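Local coordinates for protein acetyl xylan esterase (Geobacillus stearothermophilus, PDB 5BN1) that hydrolyses acetyl side groups from xylan and xylo-oligosaccharides as a serine esterase of the GDSL (SGNH) family, assembling into a doughnut-shaped octamer of two staggered tetrameric rings, at residues Ala71-Asp76 against Val121-Pro126; Asp111-Thr116 against Gly155-Gln160; Ile132-Phe137 against Arg205-Glu210. The protein carries 1 engineered substitution. All coordinates share one frame; numbering follows the deposited sequence.

Contacts 1 and 2 lie on one face of the parallel sheet and share helix 110-124: its C-terminal part meets helix 66-78 in contact 1, its N-terminal part meets helix 146-165 in contact 2. Their centres are about 16 Å apart and they do not touch. Contact 3 holds helix 197-211 to the other face, through strand 130-134. That strand ties all three together: L133 CD2 packs on V121 CG2 of contact 1 at 3.9 Å, and L133 CB on V158 CG1 of contact 2 at 3.8 Å. Contact 2 comes nearest the catalytic apparatus, with the Y113 side chain about 9 Å from that of N92, inferred to stabilise the transition state.

Contact 1: Ala71-Asp76 against Val121-Pro126; sequences ARWEED and VLETKP
W73 and T124 carry the direct polar link between helices 66-78 and 110-124. The indole NE1 of W73 donates to OG1 of T124 over 2.8 Å, with the hydroxyl at the edge of the ring and about 17° out of its plane. The bond is bent, its N-H...O angle being 138°. In W73 the ring is swung out to the neighbouring helix by a first torsion that sets CG anti to the backbone N (chi1 -163°). T124 OG1 also bonds the carbonyl oxygen of L120, one turn back in its own helix; since that oxygen can only accept, the hydroxyl relays the two bonds, taking from the indole and giving to the helix backbone.

Van der Waals contact continues along the same edge of the indole: CZ2 of W73 lies 3.5 Å from T124 OG1, the two side chains crossing at about a right angle. I78 packs against both W73 and T124.

The charged contact is looser and faces the surface. The extended E123 side chain runs past the indole in the opposite direction, bringing E123 OE2 4.1 Å from W73 CD1. It also brings two carboxylates together, E74 OE2 and E123 OE2 being 4.5 Å apart. A water 2.9 Å from E74 OE2 donates to it; it lies between the two acids and may ease their repulsion, though its very short approach to E123 is doubtful.

Helices 66-78 and 110-124 are thus joined side by side on one face of the parallel sheet of the SGNH hydrolase fold.

Contact 2: Asp111-Thr116 against Gly155-Gln160; sequences DEYEAT and GRVVKQ. With IMD (imidazole), chain F.
V157 puts its CG1 methyl between two side chains of helix 110-124, 4.0 Å from CE2 of Y113 and 3.8 Å from CG of E114. It meets the tyrosine ring obliquely and crosses the glutamate chain at about a right angle. One residue on, V158 brings CG2 to the phenol end of Y113, near the ring plane and 3.2 Å from OH, a tight approach for a methyl and a hydroxyl. No hydrogen bond spans the two helices, so the join itself is apolar.

What positions these groups comes next. A trans first torsion (chi1 -177°) lets Y113 reach across, and its OH is fixed by a hydrogen bond to the backbone oxygen of I89, which satisfies the hydroxyl among apolar neighbours. The Y154 ring meets that of Y113, and P136 touches both Y113 and V158, closing the packing toward the sheet.

At the outer side CG of E114 rests on V157, and the bend at the second torsion (chi2 -88°) turns the carboxylate to a bound imidazole, probably from the crystallisation liquor. Imidazole N3 lies 2.6 Å from E114 OE2, but the bond is weak because its angle is poor; CB of Q160 lines another side of the ligand, 3.8 Å from the imidazole N1.

The Y113 side chain lies about 9 Å from that of N92, inferred to stabilise the transition state. The segments run nearly parallel, at 19° with axes 10.2 Å apart. This is the side-by-side helix layer of an alpha/beta/alpha sandwich, made by successive right-handed beta-alpha-beta crossovers around strand 130-134.

Contact 3: Ile132-Phe137 against Arg205-Glu210; sequences ILMTPF and RAFLRE
T135 OG1 donates to P136 O over 3.0 Å, a local bond just beyond the M134 and I132 side chains that meet F207 of helix 197-211. T135 O in turn accepts from T172 OG1, tying the chain after the strand to helix 172-180. No hydrogen bond crosses between the two segments.

The contact proper centres on the F207 ring. The M134 and F207 side chains cross at about a right angle, and M134 SD comes beside the ring, 3.9 Å from F207 CD2, in a Met-aromatic contact. M134 SD is 5.2 Å from the F207 ring centroid and 71° off the normal, an oblique approach. Farther along the same flank, but from the opposite side of the ring plane, I132 adds two methyls: I132 CG2 lies 4.0 Å from F207 CE2, and I132 CD1 is 4.0 Å from F207 CZ. A first torsion of -179° carries the F207 ring over to the strand, where F11, V41 and S86 also pack on it.

E210, also turned to the strand side, bonds the backbone N of F169 through OE2. Between the strand and F207 itself, the hold is by apolar packing and the sulfur-ring contact.

Contact 1: Ala71-Asp76 against Val121-Pro126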
# COMPACT_ATOMS: atom_id res chain seq x y z
N ALA A 71 17.79 28.82 8.41
CA ALA A 71 17.81 28.65 6.97
C ALA A 71 16.44 28.87 6.36
O ALA A 71 16.33 29.19 5.15
CB ALA A 71 18.40 27.28 6.63
N ARG A 72 15.36 28.68 7.11
CA ARG A 72 13.98 28.79 6.64
C ARG A 72 13.18 29.91 7.21
O ARG A 72 11.98 30.03 7.01
CB ARG A 72 13.20 27.46 6.77
CG ARG A 72 12.94 26.98 8.19
CD ARG A 72 12.54 25.53 8.16
NE ARG A 72 12.25 25.00 9.48
CZ ARG A 72 11.06 25.03 10.10
NH1 ARG A 72 9.99 25.67 9.57
NH2 ARG A 72 10.88 24.53 11.34
N TRP A 73 13.82 30.79 7.94
CA TRP A 73 13.16 31.78 8.75
C TRP A 73 12.40 32.80 7.84
O TRP A 73 11.30 33.20 8.16
CB TRP A 73 14.17 32.55 9.66
CG TRP A 73 13.50 33.25 10.74
CD1 TRP A 73 13.23 34.61 10.87
CD2 TRP A 73 13.04 32.67 11.94
NE1 TRP A 73 12.62 34.84 12.05
CE2 TRP A 73 12.55 33.67 12.78
CE3 TRP A 73 13.05 31.32 12.43
CZ2 TRP A 73 12.03 33.43 14.00
CZ3 TRP A 73 12.57 31.08 13.65
CH2 TRP A 73 12.03 32.09 14.45
N GLU A 74 13.03 33.20 6.75
CA GLU A 74 12.36 34.20 5.93
C GLU A 74 11.05 33.67 5.37
O GLU A 74 10.04 34.37 5.44
CB GLU A 74 13.29 34.57 4.75
CG GLU A 74 12.77 35.68 3.84
CD GLU A 74 12.39 36.97 4.54
OE1 GLU A 74 11.31 37.51 4.12
OE2 GLU A 74 13.14 37.43 5.47
N GLU A 75 11.09 32.49 4.80
CA GLU A 75 9.92 31.91 4.20
C GLU A 75 8.91 31.46 5.23
O GLU A 75 7.71 31.65 5.12
CB GLU A 75 10.35 30.86 3.22
CG GLU A 75 9.40 29.77 2.79
CD GLU A 75 10.23 28.52 2.40
OE1 GLU A 75 10.68 27.71 3.30
OE2 GLU A 75 10.48 28.38 1.17
N ASP A 76 9.39 30.81 6.29
CA ASP A 76 8.44 30.17 7.23
C ASP A 76 8.00 30.96 8.41
O ASP A 76 6.98 30.63 9.06
CB ASP A 76 9.02 28.80 7.77
CG ASP A 76 9.07 27.74 6.72
OD1 ASP A 76 8.53 27.91 5.56
OD2 ASP A 76 9.63 26.64 6.95
N VAL A 121 15.67 36.25 17.24
CA VAL A 121 14.76 36.96 18.13
C VAL A 121 14.86 38.44 17.85
O VAL A 121 13.88 39.13 17.69
CB VAL A 121 14.94 36.65 19.55
CG1 VAL A 121 14.08 37.48 20.44
CG2 VAL A 121 14.63 35.13 19.81
N LEU A 122 16.11 38.93 17.76
CA LEU A 122 16.23 40.39 17.53
C LEU A 122 15.77 40.79 16.21
O LEU A 122 15.22 41.97 16.11
CB LEU A 122 17.76 40.76 17.73
CG LEU A 122 18.34 40.69 19.08
CD1 LEU A 122 19.90 40.90 19.05
CD2 LEU A 122 17.65 41.66 20.03
N GLU A 123 15.92 40.03 15.16
CA GLU A 123 15.46 40.34 13.81
C GLU A 123 13.91 40.36 13.79
O GLU A 123 13.26 41.13 13.05
CB GLU A 123 15.99 39.30 12.79
CG GLU A 123 15.35 39.31 11.41
CD GLU A 123 15.67 38.09 10.53
OE1 GLU A 123 16.58 37.24 10.87
OE2 GLU A 123 14.99 38.01 9.48
N THR A 124 13.33 39.41 14.51
CA THR A 124 11.91 39.22 14.46
C THR A 124 11.12 40.23 15.34
O THR A 124 10.02 40.67 14.97
CB THR A 124 11.58 37.73 14.90
OG1 THR A 124 12.33 36.89 13.99
CG2 THR A 124 10.07 37.49 14.77
N LYS A 125 11.65 40.58 16.47
CA LYS A 125 10.97 41.36 17.47
C LYS A 125 10.31 42.65 16.87
O LYS A 125 9.13 42.90 17.13
CB LYS A 125 11.88 41.67 18.60
CG LYS A 125 11.32 42.62 19.59
CD LYS A 125 12.21 42.82 20.73
CE LYS A 125 11.45 43.70 21.73
NZ LYS A 125 12.43 44.11 22.70
N PRO A 126 11.02 43.36 15.99
CA PRO A 126 10.39 44.62 15.48
C PRO A 126 9.25 44.44 14.52
O PRO A 126 8.47 45.42 14.37
CB PRO A 126 11.53 45.34 14.70
CG PRO A 126 12.75 44.54 14.88
CD PRO A 126 12.45 43.27 15.64
O HOH W 1 14.65 36.42 7.71

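Contact 2: Asp111-Thr116 against Gly155-Gln160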
# COMPACT_ATOMS: atom_id res chain seq x y z
N ASP A 111 27.85 28.19 21.48
CA ASP A 111 28.08 29.44 20.79
C ASP A 111 27.26 29.70 19.56
O ASP A 111 26.71 30.78 19.38
CB ASP A 111 29.59 29.61 20.44
CG ASP A 111 30.15 28.57 19.52
OD1 ASP A 111 29.74 27.39 19.53
OD2 ASP A 111 31.01 28.91 18.68
N GLU A 112 27.08 28.68 18.69
CA GLU A 112 26.21 28.78 17.56
C GLU A 112 24.75 28.92 17.99
O GLU A 112 24.07 29.71 17.41
CB GLU A 112 26.39 27.61 16.59
CG GLU A 112 25.60 27.73 15.36
CD GLU A 112 25.73 26.58 14.34
OE1 GLU A 112 26.47 25.63 14.61
OE2 GLU A 112 25.03 26.66 13.33
N TYR A 113 24.38 28.17 18.98
CA TYR A 113 22.99 28.23 19.47
C TYR A 113 22.60 29.62 19.99
O TYR A 113 21.60 30.18 19.49
CB TYR A 113 22.78 27.15 20.52
CG TYR A 113 21.38 27.08 21.04
CD1 TYR A 113 20.41 26.40 20.34
CD2 TYR A 113 21.08 27.62 22.26
CE1 TYR A 113 19.13 26.31 20.82
CE2 TYR A 113 19.77 27.51 22.82
CZ TYR A 113 18.82 26.84 22.03
OH TYR A 113 17.55 26.76 22.60
N GLU A 114 23.42 30.11 20.86
CA GLU A 114 23.13 31.43 21.44
C GLU A 114 23.14 32.47 20.36
O GLU A 114 22.27 33.36 20.31
CB GLU A 114 24.11 31.78 22.59
CG GLU A 114 23.76 33.08 23.35
CD GLU A 114 24.35 34.35 22.77
OE1 GLU A 114 25.10 34.33 21.80
OE2 GLU A 114 23.91 35.40 23.37
N ALA A 115 24.17 32.49 19.50
CA ALA A 115 24.19 33.57 18.53
C ALA A 115 23.14 33.55 17.54
O ALA A 115 22.56 34.59 17.19
CB ALA A 115 25.50 33.53 17.81
N THR A 116 22.72 32.32 17.08
CA THR A 116 21.72 32.21 16.07
C THR A 116 20.31 32.51 16.70
O THR A 116 19.55 33.26 16.11
CB THR A 116 21.74 30.80 15.44
OG1 THR A 116 23.05 30.52 14.88
CG2 THR A 116 20.70 30.66 14.36
N GLY A 155 18.77 25.79 28.00
CA GLY A 155 17.62 26.46 28.56
C GLY A 155 17.99 27.82 29.24
O GLY A 155 17.16 28.67 29.18
N ARG A 156 19.12 27.83 29.91
CA ARG A 156 19.64 29.12 30.53
C ARG A 156 19.80 30.13 29.45
O ARG A 156 19.44 31.34 29.62
CB ARG A 156 20.89 28.90 31.31
CG ARG A 156 20.75 28.16 32.54
CD ARG A 156 21.88 28.33 33.53
NE ARG A 156 23.14 27.74 33.08
CZ ARG A 156 23.50 26.51 33.21
NH1 ARG A 156 22.67 25.56 33.67
NH2 ARG A 156 24.68 26.10 32.77
N VAL A 157 20.34 29.79 28.27
CA VAL A 157 20.41 30.68 27.13
C VAL A 157 19.12 31.23 26.74
O VAL A 157 18.91 32.40 26.49
CB VAL A 157 21.20 30.09 25.92
CG1 VAL A 157 20.92 30.86 24.65
CG2 VAL A 157 22.70 29.88 26.29
N VAL A 158 18.11 30.34 26.56
CA VAL A 158 16.80 30.78 26.20
C VAL A 158 16.23 31.86 27.18
O VAL A 158 15.63 32.83 26.69
CB VAL A 158 15.90 29.53 26.04
CG1 VAL A 158 14.49 29.99 25.72
CG2 VAL A 158 16.40 28.64 24.88
N LYS A 159 16.33 31.57 28.43
CA LYS A 159 15.79 32.35 29.59
C LYS A 159 16.45 33.77 29.50
O LYS A 159 15.73 34.78 29.49
CB LYS A 159 16.02 31.70 30.85
CG LYS A 159 15.35 32.50 32.03
CD LYS A 159 15.29 31.70 33.28
CE LYS A 159 14.30 32.38 34.30
NZ LYS A 159 14.33 31.55 35.49
N GLN A 160 17.73 33.73 29.23
CA GLN A 160 18.45 35.05 29.19
C GLN A 160 18.17 35.83 27.96
O GLN A 160 17.98 37.11 28.08
CB GLN A 160 19.90 34.75 29.51
CG GLN A 160 20.25 34.20 30.90
CD GLN A 160 19.72 34.72 32.40
OE1 GLN A 160 18.70 35.44 32.57
NE2 GLN A 160 20.38 34.15 33.50
N1 IMD F . 22.45 36.56 27.38
C2 IMD F . 22.47 36.36 25.95
N3 IMD F . 23.18 35.32 25.85
C4 IMD F . 23.91 35.01 26.98
C5 IMD F . 23.36 35.74 28.06

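Contact 3: Ile132-Phe137 against Arg205-Glu210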
# COMPACT_ATOMS: atom_id res chain seq x y z
N ILE A 132 7.30 34.31 22.04
CA ILE A 132 7.32 33.46 23.15
C ILE A 132 8.45 32.42 23.01
O ILE A 132 8.51 31.77 21.99
CB ILE A 132 6.00 32.58 23.28
CG1 ILE A 132 4.77 33.52 23.26
CG2 ILE A 132 6.02 31.81 24.57
CD1 ILE A 132 3.81 33.35 22.16
N LEU A 133 9.43 32.47 23.90
CA LEU A 133 10.56 31.56 23.86
C LEU A 133 10.28 30.49 24.85
O LEU A 133 10.22 30.61 26.05
CB LEU A 133 11.86 32.34 24.29
CG LEU A 133 12.27 33.21 23.14
CD1 LEU A 133 13.39 34.13 23.66
CD2 LEU A 133 12.87 32.46 22.01
N MET A 134 10.20 29.24 24.27
CA MET A 134 10.10 28.08 25.10
C MET A 134 11.41 27.35 25.16
O MET A 134 12.06 27.16 24.17
CB MET A 134 9.09 27.10 24.45
CG MET A 134 7.73 27.67 24.19
SD MET A 134 6.50 26.52 23.31
CE MET A 134 6.30 25.33 24.62
N THR A 135 11.79 26.93 26.32
CA THR A 135 13.07 26.20 26.49
C THR A 135 12.95 24.84 25.79
O THR A 135 11.81 24.31 25.71
CB THR A 135 13.51 25.91 27.93
OG1 THR A 135 12.53 25.12 28.66
CG2 THR A 135 13.60 27.24 28.72
N PRO A 136 14.02 24.33 25.25
CA PRO A 136 14.06 22.86 25.06
C PRO A 136 13.90 22.19 26.40
O PRO A 136 13.90 22.73 27.53
CB PRO A 136 15.39 22.69 24.37
CG PRO A 136 16.33 23.66 25.12
CD PRO A 136 15.44 24.86 25.17
N PHE A 137 13.85 20.83 26.37
CA PHE A 137 13.72 20.05 27.56
C PHE A 137 14.28 18.63 27.29
O PHE A 137 14.47 18.25 26.13
CB PHE A 137 12.20 19.90 27.98
CG PHE A 137 11.31 19.23 26.97
CD1 PHE A 137 11.30 17.85 26.95
CD2 PHE A 137 10.59 19.94 26.04
CE1 PHE A 137 10.54 17.21 25.95
CE2 PHE A 137 9.86 19.34 25.07
CZ PHE A 137 9.86 17.98 25.00
N ARG A 205 -0.07 23.07 28.83
CA ARG A 205 -0.41 23.72 30.06
C ARG A 205 0.67 24.80 30.40
O ARG A 205 0.29 25.91 30.78
CB ARG A 205 -0.45 22.68 31.17
CG ARG A 205 -0.71 23.27 32.50
CD ARG A 205 -0.71 22.24 33.61
NE ARG A 205 -1.14 22.79 34.89
CZ ARG A 205 -0.66 22.43 36.06
NH1 ARG A 205 0.19 21.47 36.17
NH2 ARG A 205 -1.12 23.02 37.19
N ALA A 206 1.92 24.47 30.15
CA ALA A 206 2.99 25.51 30.41
C ALA A 206 2.88 26.63 29.47
O ALA A 206 3.06 27.85 29.93
CB ALA A 206 4.33 24.83 30.37
N PHE A 207 2.63 26.44 28.20
CA PHE A 207 2.42 27.49 27.21
C PHE A 207 1.26 28.37 27.64
O PHE A 207 1.37 29.63 27.66
CB PHE A 207 2.30 26.95 25.85
CG PHE A 207 2.11 28.00 24.83
CD1 PHE A 207 0.85 28.50 24.51
CD2 PHE A 207 3.23 28.52 24.16
CE1 PHE A 207 0.70 29.50 23.58
CE2 PHE A 207 3.07 29.51 23.22
CZ PHE A 207 1.80 29.99 22.93
N LEU A 208 0.11 27.72 27.89
CA LEU A 208 -1.07 28.47 28.22
C LEU A 208 -0.90 29.35 29.44
O LEU A 208 -1.39 30.53 29.44
CB LEU A 208 -2.27 27.49 28.36
CG LEU A 208 -2.78 26.89 27.06
CD1 LEU A 208 -3.67 25.70 27.28
CD2 LEU A 208 -3.51 27.90 26.16
N ARG A 209 -0.23 28.85 30.44
CA ARG A 209 0.01 29.59 31.68
C ARG A 209 0.70 30.91 31.32
O ARG A 209 0.32 32.02 31.76
CB ARG A 209 0.76 28.76 32.63
CG ARG A 209 1.08 29.53 33.93
CD ARG A 209 2.11 28.79 34.70
NE ARG A 209 2.27 29.11 36.09
CZ ARG A 209 3.27 28.65 36.86
NH1 ARG A 209 4.22 27.81 36.36
NH2 ARG A 209 3.32 28.99 38.16
N GLU A 210 1.73 30.83 30.47
CA GLU A 210 2.53 32.03 30.16
C GLU A 210 1.76 33.05 29.32
O GLU A 210 2.04 34.29 29.46
CB GLU A 210 3.81 31.63 29.45
CG GLU A 210 4.74 32.80 29.10
CD GLU A 210 5.35 33.50 30.31
OE1 GLU A 210 5.15 33.11 31.51
OE2 GLU A 210 6.14 34.50 29.96